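Local atomic coordinates of acyl-CoA dehydrogenase domain protein Tcur3481 (Thermomonospora curvata, PDB entry 6WY9), a protein that probably acts with its partner subunit Tcur3483 as an FAD-dependent acyl-CoA dehydrogenase that oxidises steroid side-chain CoA thioesters during steroid degradation. Residues W88-A94 / R117-V121; K151-I157 / D196-L201; C279-A283 / A296-A300. Residues are numbered along the deposited sequence.

Contact 1: residues W88-A94 / R117-V121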
loop_
_atom_site.group_PDB
_atom_site.type_symbol
_atom_site.label_atom_id
_atom_site.label_comp_id
_atom_site.label_asym_id
_atom_site.label_seq_id
_atom_site.Cartn_x
_atom_site.Cartn_y
_atom_site.Cartn_z
ATOM N N TRP B 88 -6.578 0.037 -30.213
ATOM C CA TRP B 88 -7.802 0.246 -29.438
ATOM C C TRP B 88 -8.581 1.463 -29.943
ATOM O O TRP B 88 -9.810 1.370 -30.071
ATOM C CB TRP B 88 -7.540 0.288 -27.910
ATOM C CG TRP B 88 -6.983 1.557 -27.315
ATOM C CD1 TRP B 88 -5.670 1.816 -26.991
ATOM C CD2 TRP B 88 -7.726 2.734 -26.936
ATOM N NE1 TRP B 88 -5.560 3.086 -26.463
ATOM C CE2 TRP B 88 -6.798 3.674 -26.440
ATOM C CE3 TRP B 88 -9.076 3.101 -27.023
ATOM C CZ2 TRP B 88 -7.189 4.954 -25.990
ATOM C CZ3 TRP B 88 -9.459 4.361 -26.585
ATOM C CH2 TRP B 88 -8.521 5.268 -26.074
ATOM N N PRO B 89 -7.957 2.584 -30.332
ATOM C CA PRO B 89 -8.793 3.683 -30.868
ATOM C C PRO B 89 -9.580 3.273 -32.108
ATOM O O PRO B 89 -10.788 3.525 -32.186
ATOM C CB PRO B 89 -7.778 4.805 -31.153
ATOM C CG PRO B 89 -6.601 4.496 -30.237
ATOM C CD PRO B 89 -6.529 2.961 -30.274
ATOM N N THR B 90 -8.938 2.617 -33.077
ATOM C CA THR B 90 -9.646 2.243 -34.296
ATOM C C THR B 90 -10.714 1.193 -34.024
ATOM O O THR B 90 -11.837 1.303 -34.539
ATOM C CB THR B 90 -8.657 1.723 -35.350
ATOM O OG1 THR B 90 -7.889 2.823 -35.846
ATOM C CG2 THR B 90 -9.383 1.081 -36.530
ATOM N N LEU B 91 -10.373 0.136 -33.251
ATOM C CA LEU B 91 -11.294 -1.005 -33.137
ATOM C C LEU B 91 -12.408 -0.769 -32.117
ATOM O O LEU B 91 -13.510 -1.295 -32.300
ATOM C CB LEU B 91 -10.526 -2.300 -32.798
ATOM C CG LEU B 91 -9.636 -2.772 -33.979
ATOM C CD1 LEU B 91 -8.802 -4.063 -33.709
ATOM C CD2 LEU B 91 -10.476 -2.913 -35.289
ATOM N N VAL B 92 -12.144 -0.030 -31.028
ATOM C CA VAL B 92 -13.246 0.416 -30.169
ATOM C C VAL B 92 -14.196 1.329 -30.954
ATOM O O VAL B 92 -15.426 1.202 -30.863
ATOM C CB VAL B 92 -12.712 1.100 -28.885
ATOM C CG1 VAL B 92 -13.841 1.747 -28.077
ATOM C CG2 VAL B 92 -11.918 0.086 -27.974
ATOM N N ALA B 93 -13.655 2.261 -31.744
ATOM C CA ALA B 93 -14.556 3.080 -32.554
ATOM C C ALA B 93 -15.355 2.207 -33.504
ATOM O O ALA B 93 -16.560 2.425 -33.698
ATOM C CB ALA B 93 -13.777 4.142 -33.331
ATOM N N ALA B 94 -14.707 1.184 -34.089
ATOM C CA ALA B 94 -15.408 0.363 -35.072
ATOM C C ALA B 94 -16.493 -0.478 -34.411
ATOM O O ALA B 94 -17.567 -0.692 -34.993
ATOM C CB ALA B 94 -14.413 -0.527 -35.837
ATOM N N ARG B 117 -8.653 2.111 -43.655
ATOM C CA ARG B 117 -9.417 3.129 -42.930
ATOM C C ARG B 117 -9.175 2.978 -41.441
ATOM O O ARG B 117 -9.536 1.949 -40.861
ATOM C CB ARG B 117 -10.917 3.005 -43.196
ATOM C CG ARG B 117 -11.759 4.050 -42.470
ATOM C CD ARG B 117 -13.282 3.824 -42.615
ATOM N NE ARG B 117 -13.667 3.393 -43.962
ATOM C CZ ARG B 117 -13.954 4.210 -44.969
ATOM N NH1 ARG B 117 -14.308 3.700 -46.137
ATOM N NH2 ARG B 117 -13.889 5.525 -44.816
ATOM N N ARG B 118 -8.587 3.998 -40.824
ATOM C CA ARG B 118 -8.397 4.008 -39.378
ATOM C C ARG B 118 -9.288 5.076 -38.765
ATOM O O ARG B 118 -9.758 5.996 -39.440
ATOM C CB ARG B 118 -6.944 4.261 -38.982
ATOM C CG ARG B 118 -5.958 3.174 -39.485
ATOM C CD ARG B 118 -4.654 3.171 -38.703
ATOM N NE ARG B 118 -3.937 4.454 -38.723
ATOM C CZ ARG B 118 -2.873 4.693 -39.491
ATOM N NH1 ARG B 118 -2.415 3.737 -40.295
ATOM N NH2 ARG B 118 -2.268 5.881 -39.469
ATOM N N LEU B 119 -9.476 4.949 -37.458
ATOM C CA LEU B 119 -10.353 5.815 -36.695
ATOM C C LEU B 119 -9.641 6.173 -35.410
ATOM O O LEU B 119 -8.628 5.565 -35.049
ATOM C CB LEU B 119 -11.682 5.124 -36.375
ATOM C CG LEU B 119 -12.388 4.670 -37.653
ATOM C CD1 LEU B 119 -13.368 3.576 -37.317
ATOM C CD2 LEU B 119 -13.095 5.881 -38.144
ATOM N N THR B 120 -10.179 7.164 -34.710
ATOM C CA THR B 120 -9.806 7.323 -33.313
ATOM C C THR B 120 -11.031 7.830 -32.568
ATOM O O THR B 120 -12.085 8.089 -33.157
ATOM C CB THR B 120 -8.576 8.247 -33.150
ATOM O OG1 THR B 120 -8.224 8.329 -31.766
ATOM C CG2 THR B 120 -8.867 9.664 -33.707
ATOM N N VAL B 121 -10.892 7.925 -31.247
ATOM C CA VAL B 121 -11.972 8.377 -30.389
ATOM C C VAL B 121 -11.471 9.547 -29.556
ATOM O O VAL B 121 -10.331 9.536 -29.067
ATOM C CB VAL B 121 -12.479 7.233 -29.495
ATOM C CG1 VAL B 121 -12.916 6.102 -30.393
ATOM C CG2 VAL B 121 -11.364 6.746 -28.509
#
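The apolar centre is built on Ala-93, whose CB lies 3.6 Å from Val-121 CG1 and 3.8 Å from Leu-119 CB. All three CA-to-CB bonds point across the interface. Leu-119 and Val-121, two residues apart on the strand, each lose 77 Å² to the helix. Ala-93 presents only a methyl to them, in keeping with the 5.8 Å approach of the short helix and strand axes, which are nearly perpendicular at 87°. Thr-90 CA lies 4.4 Å from Leu-119 CA. Further out, the indole of Trp-88 touches the other methyl of Val-121 (Trp-88 CZ3 to Val-121 CG2 3.6 Å), while Ala-94 meets Leu-119 more loosely, CB to CD1 4.5 Å. Pro-89 CB rests 3.6 Å from Thr-120 OG1.

The polar edge begins at Thr-90, where OG1 donates a hydrogen bond to Leu-119 O at 2.9 Å. The other polar side chains of residues 117-121 find partners outside the contact: Thr-120 OG1 bonds to Pro-155 O, Arg-117 reaches His-162, and Arg-118 forms a salt bridge with Glu-41 and a cation-pi contact with Trp-44. Elsewhere the helix packs through Val-92 and Trp-88 against helix 215-248 and through Leu-91 and Ala-94 against helix 109-113, and strand 118-121 pairs in parallel with strand 160-169.

The contact thus joins the N-terminal helical domain of the acyl-CoA dehydrogenase fold to its middle beta domain. Its chemistry implies close packing of Ala-93, Leu-119 and Val-121, with the buried Thr-90 hydroxyl giving its proton to Leu-119 O.

Contact 2: residues K151-I157 / D196-L201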
loop_
_atom_site.group_PDB
_atom_site.type_symbol
_atom_site.label_atom_id
_atom_site.label_comp_id
_atom_site.label_asym_id
_atom_site.label_seq_id
_atom_site.Cartn_x
_atom_site.Cartn_y
_atom_site.Cartn_z
ATOM N N LYS B 151 -11.367 18.939 -27.473
ATOM C CA LYS B 151 -11.109 17.652 -26.834
ATOM C C LYS B 151 -9.610 17.501 -26.621
ATOM O O LYS B 151 -8.799 18.034 -27.393
ATOM C CB LYS B 151 -11.621 16.470 -27.670
ATOM C CG LYS B 151 -13.012 16.661 -28.233
ATOM C CD LYS B 151 -14.105 16.756 -27.124
ATOM C CE LYS B 151 -14.324 15.406 -26.393
ATOM N NZ LYS B 151 -15.393 15.558 -25.371
ATOM N N ALA B 152 -9.246 16.785 -25.572
ATOM C CA ALA B 152 -7.856 16.687 -25.159
ATOM C C ALA B 152 -7.205 15.406 -25.677
ATOM O O ALA B 152 -7.771 14.314 -25.560
ATOM C CB ALA B 152 -7.759 16.724 -23.618
ATOM N N VAL B 153 -5.961 15.539 -26.154
ATOM C CA VAL B 153 -5.064 14.399 -26.333
ATOM C C VAL B 153 -5.793 13.232 -26.991
ATOM O O VAL B 153 -5.824 12.110 -26.466
ATOM C CB VAL B 153 -4.392 13.943 -25.006
ATOM C CG1 VAL B 153 -3.331 14.964 -24.531
ATOM C CG2 VAL B 153 -5.399 13.613 -23.878
ATOM N N VAL B 154 -6.329 13.477 -28.170
ATOM C CA VAL B 154 -6.927 12.418 -28.974
ATOM C C VAL B 154 -5.838 11.480 -29.470
ATOM O O VAL B 154 -4.886 11.941 -30.114
ATOM C CB VAL B 154 -7.702 13.037 -30.151
ATOM C CG1 VAL B 154 -8.288 11.947 -31.037
ATOM C CG2 VAL B 154 -8.744 13.998 -29.583
ATOM N N PRO B 155 -5.925 10.176 -29.207
ATOM C CA PRO B 155 -4.764 9.309 -29.435
ATOM C C PRO B 155 -4.588 9.009 -30.910
ATOM O O PRO B 155 -5.558 8.894 -31.665
ATOM C CB PRO B 155 -5.102 8.034 -28.647
ATOM C CG PRO B 155 -6.660 8.013 -28.679
ATOM C CD PRO B 155 -7.020 9.486 -28.509
ATOM N N SER B 156 -3.323 8.913 -31.322
ATOM C CA SER B 156 -2.966 8.351 -32.617
ATOM C C SER B 156 -3.762 9.005 -33.749
ATOM O O SER B 156 -4.282 8.346 -34.661
ATOM C CB SER B 156 -3.135 6.832 -32.581
ATOM O OG SER B 156 -2.306 6.287 -31.560
ATOM N N ILE B 157 -3.782 10.338 -33.717
ATOM C CA ILE B 157 -4.614 11.127 -34.652
ATOM C C ILE B 157 -4.133 11.013 -36.091
ATOM O O ILE B 157 -4.935 11.152 -37.035
ATOM C CB ILE B 157 -4.667 12.598 -34.181
ATOM C CG1 ILE B 157 -5.744 13.403 -34.968
ATOM C CG2 ILE B 157 -3.297 13.251 -34.424
ATOM C CD1 ILE B 157 -7.082 13.609 -34.280
ATOM N N ASP B 196 3.191 8.395 -28.023
ATOM C CA ASP B 196 2.187 8.552 -29.062
ATOM C C ASP B 196 2.188 10.007 -29.515
ATOM O O ASP B 196 2.610 10.905 -28.779
ATOM C CB ASP B 196 0.791 8.163 -28.524
ATOM C CG ASP B 196 -0.325 8.309 -29.583
ATOM O OD1 ASP B 196 -0.139 7.793 -30.714
ATOM O OD2 ASP B 196 -1.413 8.917 -29.282
ATOM N N MET B 197 1.703 10.252 -30.717
ATOM C CA MET B 197 1.461 11.625 -31.143
ATOM C C MET B 197 -0.060 11.838 -31.147
ATOM O O MET B 197 -0.754 11.411 -32.078
ATOM C CB MET B 197 2.082 11.918 -32.497
ATOM C CG MET B 197 2.134 13.417 -32.826
ATOM S SD MET B 197 3.221 14.372 -31.698
ATOM C CE MET B 197 4.884 13.741 -32.018
ATOM N N ALA B 198 -0.560 12.484 -30.089
ATOM C CA ALA B 198 -1.980 12.767 -29.903
ATOM C C ALA B 198 -2.329 14.118 -30.532
ATOM O O ALA B 198 -1.460 14.843 -31.031
ATOM C CB ALA B 198 -2.343 12.733 -28.409
ATOM N N GLY B 199 -3.616 14.468 -30.517
ATOM C CA GLY B 199 -4.040 15.762 -31.039
ATOM C C GLY B 199 -4.962 16.452 -30.032
ATOM O O GLY B 199 -5.879 15.817 -29.501
ATOM N N ASN B 200 -4.695 17.716 -29.708
ATOM C CA ASN B 200 -5.669 18.538 -28.980
ATOM C C ASN B 200 -6.600 19.123 -30.040
ATOM O O ASN B 200 -6.159 19.860 -30.922
ATOM C CB ASN B 200 -4.987 19.621 -28.143
ATOM C CG ASN B 200 -4.012 19.038 -27.096
ATOM O OD1 ASN B 200 -4.228 17.945 -26.580
ATOM N ND2 ASN B 200 -2.953 19.779 -26.772
ATOM N N LEU B 201 -7.870 18.734 -29.983
ATOM C CA LEU B 201 -8.829 18.919 -31.064
ATOM C C LEU B 201 -9.659 20.181 -30.819
ATOM O O LEU B 201 -10.216 20.348 -29.726
ATOM C CB LEU B 201 -9.740 17.689 -31.105
ATOM C CG LEU B 201 -9.978 16.802 -32.326
ATOM C CD1 LEU B 201 -11.347 16.103 -32.152
ATOM C CD2 LEU B 201 -9.873 17.593 -33.664
#
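Val-154 lays its CG2 4.1 Å from Leu-201 CG, on the same face of the sheet as the CB of Lys-151, which is 4.1 Å from Leu-201 CB. The lysine ammonium group (NZ) leads away to a salt bridge with Glu-125. Leu-163 of strand 160-169 covers both Val-154 and Leu-201 on this face.

The strands run antiparallel, their axes 4.0 Å apart at 167°. Lys-151 and Leu-201 form a hydrogen-bonded pair (Lys-151 N to Leu-201 O 2.9 Å, Leu-201 N to Lys-151 O 2.8 Å), as do Val-154 and Gly-199 (Val-154 N to Gly-199 O 2.7 Å, Gly-199 N to Val-154 O 2.9 Å). Between these pairs the register slips by one residue. Val-153 and Val-154 both face Gly-199 in a G1 beta bulge, and Val-153 takes the left-handed conformation (phi/psi 45/58) at the position where glycine is usual. Its N is 3.4 Å from Gly-199 O at a poor angle and donates instead to Asn-200 OD1 at 3.0 Å, while Asn-200 ND2 bonds to backbone of the neighbouring Tcur3483 subunit. Gly-199 suits the spot: an ideal CB would lie 3.4 Å from Ile-157 CG2, a tight fit.

Past the strand end, Ser-156 is held by both carboxylate oxygens of Asp-196, OG to OD1 2.8 Å and N to OD2 2.8 Å.

This strand pair belongs to the beta domain of the acyl-CoA dehydrogenase fold. Ala-152, Val-153 and Asn-200 pack on the Tcur3483 chain, placing the bulge at the subunit interface. Its chemistry implies that side chains take over where regular pairing lapses, with an amide serving the bulge and a carboxylate fastening the loop after it.

Contact 3: residues C279-A283 / A296-A300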
loop_
_atom_site.group_PDB
_atom_site.type_symbol
_atom_site.label_atom_id
_atom_site.label_comp_id
_atom_site.label_asym_id
_atom_site.label_seq_id
_atom_site.Cartn_x
_atom_site.Cartn_y
_atom_site.Cartn_z
ATOM N N CYS B 279 -10.494 -10.037 -13.620
ATOM C CA CYS B 279 -11.492 -8.977 -13.694
ATOM C C CYS B 279 -11.686 -8.504 -15.124
ATOM O O CYS B 279 -12.782 -8.073 -15.476
ATOM C CB CYS B 279 -11.115 -7.796 -12.829
ATOM S SG CYS B 279 -11.099 -8.196 -10.999
ATOM N N LEU B 280 -10.626 -8.497 -15.927
ATOM C CA LEU B 280 -10.805 -8.230 -17.373
ATOM C C LEU B 280 -11.840 -9.173 -17.980
ATOM O O LEU B 280 -12.789 -8.754 -18.662
ATOM C CB LEU B 280 -9.450 -8.385 -18.094
ATOM C CG LEU B 280 -9.570 -8.383 -19.642
ATOM C CD1 LEU B 280 -10.198 -7.067 -20.082
ATOM C CD2 LEU B 280 -8.153 -8.588 -20.261
ATOM N N TRP B 281 -11.678 -10.463 -17.740
ATOM C CA TRP B 281 -12.556 -11.390 -18.436
ATOM C C TRP B 281 -13.958 -11.337 -17.860
ATOM O O TRP B 281 -14.931 -11.553 -18.584
ATOM C CB TRP B 281 -11.910 -12.780 -18.431
ATOM C CG TRP B 281 -10.776 -12.727 -19.472
ATOM C CD1 TRP B 281 -9.423 -12.611 -19.229
ATOM C CD2 TRP B 281 -10.931 -12.636 -20.907
ATOM N NE1 TRP B 281 -8.733 -12.524 -20.426
ATOM C CE2 TRP B 281 -9.633 -12.523 -21.464
ATOM C CE3 TRP B 281 -12.040 -12.673 -21.771
ATOM C CZ2 TRP B 281 -9.411 -12.441 -22.845
ATOM C CZ3 TRP B 281 -11.819 -12.598 -23.149
ATOM C CH2 TRP B 281 -10.511 -12.481 -23.668
ATOM N N GLN B 282 -14.094 -10.939 -16.600
ATOM C CA GLN B 282 -15.439 -10.699 -16.079
ATOM C C GLN B 282 -16.104 -9.522 -16.796
ATOM O O GLN B 282 -17.316 -9.547 -17.063
ATOM C CB GLN B 282 -15.359 -10.477 -14.559
ATOM C CG GLN B 282 -16.688 -10.163 -13.880
ATOM C CD GLN B 282 -17.677 -11.314 -13.996
ATOM O OE1 GLN B 282 -17.298 -12.478 -13.960
ATOM N NE2 GLN B 282 -18.942 -10.988 -14.148
ATOM N N ALA B 283 -15.334 -8.459 -17.076
ATOM C CA ALA B 283 -15.895 -7.325 -17.805
ATOM C C ALA B 283 -16.330 -7.758 -19.192
ATOM O O ALA B 283 -17.417 -7.397 -19.647
ATOM C CB ALA B 283 -14.866 -6.197 -17.900
ATOM N N ALA B 296 -18.571 -3.776 -13.791
ATOM C CA ALA B 296 -17.516 -4.736 -14.085
ATOM C C ALA B 296 -16.390 -4.078 -14.883
ATOM O O ALA B 296 -15.218 -4.382 -14.669
ATOM C CB ALA B 296 -18.084 -5.951 -14.817
ATOM N N ALA B 297 -16.740 -3.190 -15.825
ATOM C CA ALA B 297 -15.730 -2.503 -16.622
ATOM C C ALA B 297 -14.866 -1.585 -15.767
ATOM O O ALA B 297 -13.644 -1.522 -15.961
ATOM C CB ALA B 297 -16.421 -1.733 -17.760
ATOM N N LEU B 298 -15.480 -0.884 -14.791
ATOM C CA LEU B 298 -14.728 -0.027 -13.887
ATOM C C LEU B 298 -13.817 -0.823 -12.966
ATOM O O LEU B 298 -12.730 -0.339 -12.617
ATOM C CB LEU B 298 -15.688 0.847 -13.058
ATOM C CG LEU B 298 -16.114 2.166 -13.738
ATOM C CD1 LEU B 298 -17.323 2.815 -13.015
ATOM C CD2 LEU B 298 -14.897 3.149 -13.804
ATOM N N VAL B 299 -14.252 -2.012 -12.525
ATOM C CA VAL B 299 -13.380 -2.879 -11.737
ATOM C C VAL B 299 -12.181 -3.306 -12.580
ATOM O O VAL B 299 -11.034 -3.240 -12.125
ATOM C CB VAL B 299 -14.149 -4.108 -11.188
ATOM C CG1 VAL B 299 -13.185 -5.160 -10.645
ATOM C CG2 VAL B 299 -15.110 -3.705 -10.047
ATOM N N ALA B 300 -12.425 -3.750 -13.818
ATOM C CA ALA B 300 -11.277 -4.116 -14.648
ATOM C C ALA B 300 -10.356 -2.918 -14.834
ATOM O O ALA B 300 -9.135 -3.043 -14.731
ATOM C CB ALA B 300 -11.736 -4.660 -15.997
#
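Van der Waals packing makes the interface, which buries 254 Å² with no hydrogen bond between the two segments. Contacts between apolar side chains are the first kind, and small ones dominate: Ala-283 CB lies 4.0 Å from Ala-300 CB and 4.5 Å from Ala-296 CB, and Cys-279 SG touches Val-299 CG1 at 3.7 Å.

Contacts between methyl groups and main chain form the second kind. Ala-300 CB sits 3.6 Å from Cys-279 O and 3.9 Å from Leu-280 CA; reciprocally, Ala-283 CB is 3.7 Å from Ala-296 O and 4.0 Å from Ala-297 CA. With each methyl set against the opposing backbone, the axes approach to 8.1 Å at 156°, close for two helices, and Ala-283 CA comes within 4.8 Å of Ala-296 CA.

Helices 260-288 and 295-319 are antiparallel neighbours in the C-terminal helical domain of the acyl-CoA dehydrogenase fold. Leu-280, Ala-283 and Ala-297 rest on helix 215-248, Leu-298 and Val-299 on helix 347-362, while Cys-279, Gln-282 and Val-299 each pack against an acidic side chain of the Tcur3483 subunit.

All three contacts are largely buried, but they join different elements: helix to sheet, strand to strand, and helix to helix. Contacts 1 and 2 share a sheet and touch directly: Thr-120 OG1 lies 2.7 Å from Pro-155 O, a probable hydrogen bond, and Thr-120 CG2 packs 3.6 Å from Val-154 CG1. Contact 3 stands apart, its nearest atoms about 11 Å from contact 1 and about 17 Å from contact 2, on the other side of the chain's centre from contact 2. Chemistry follows place: strand pairing makes contact 2 rich in hydrogen bonds, contact 1 has a single one, and contact 3 relies on small side chains packed against each other and against backbone. Contacts 2 and 3 both border Tcur3483; contact 1 lies inside its own subunit.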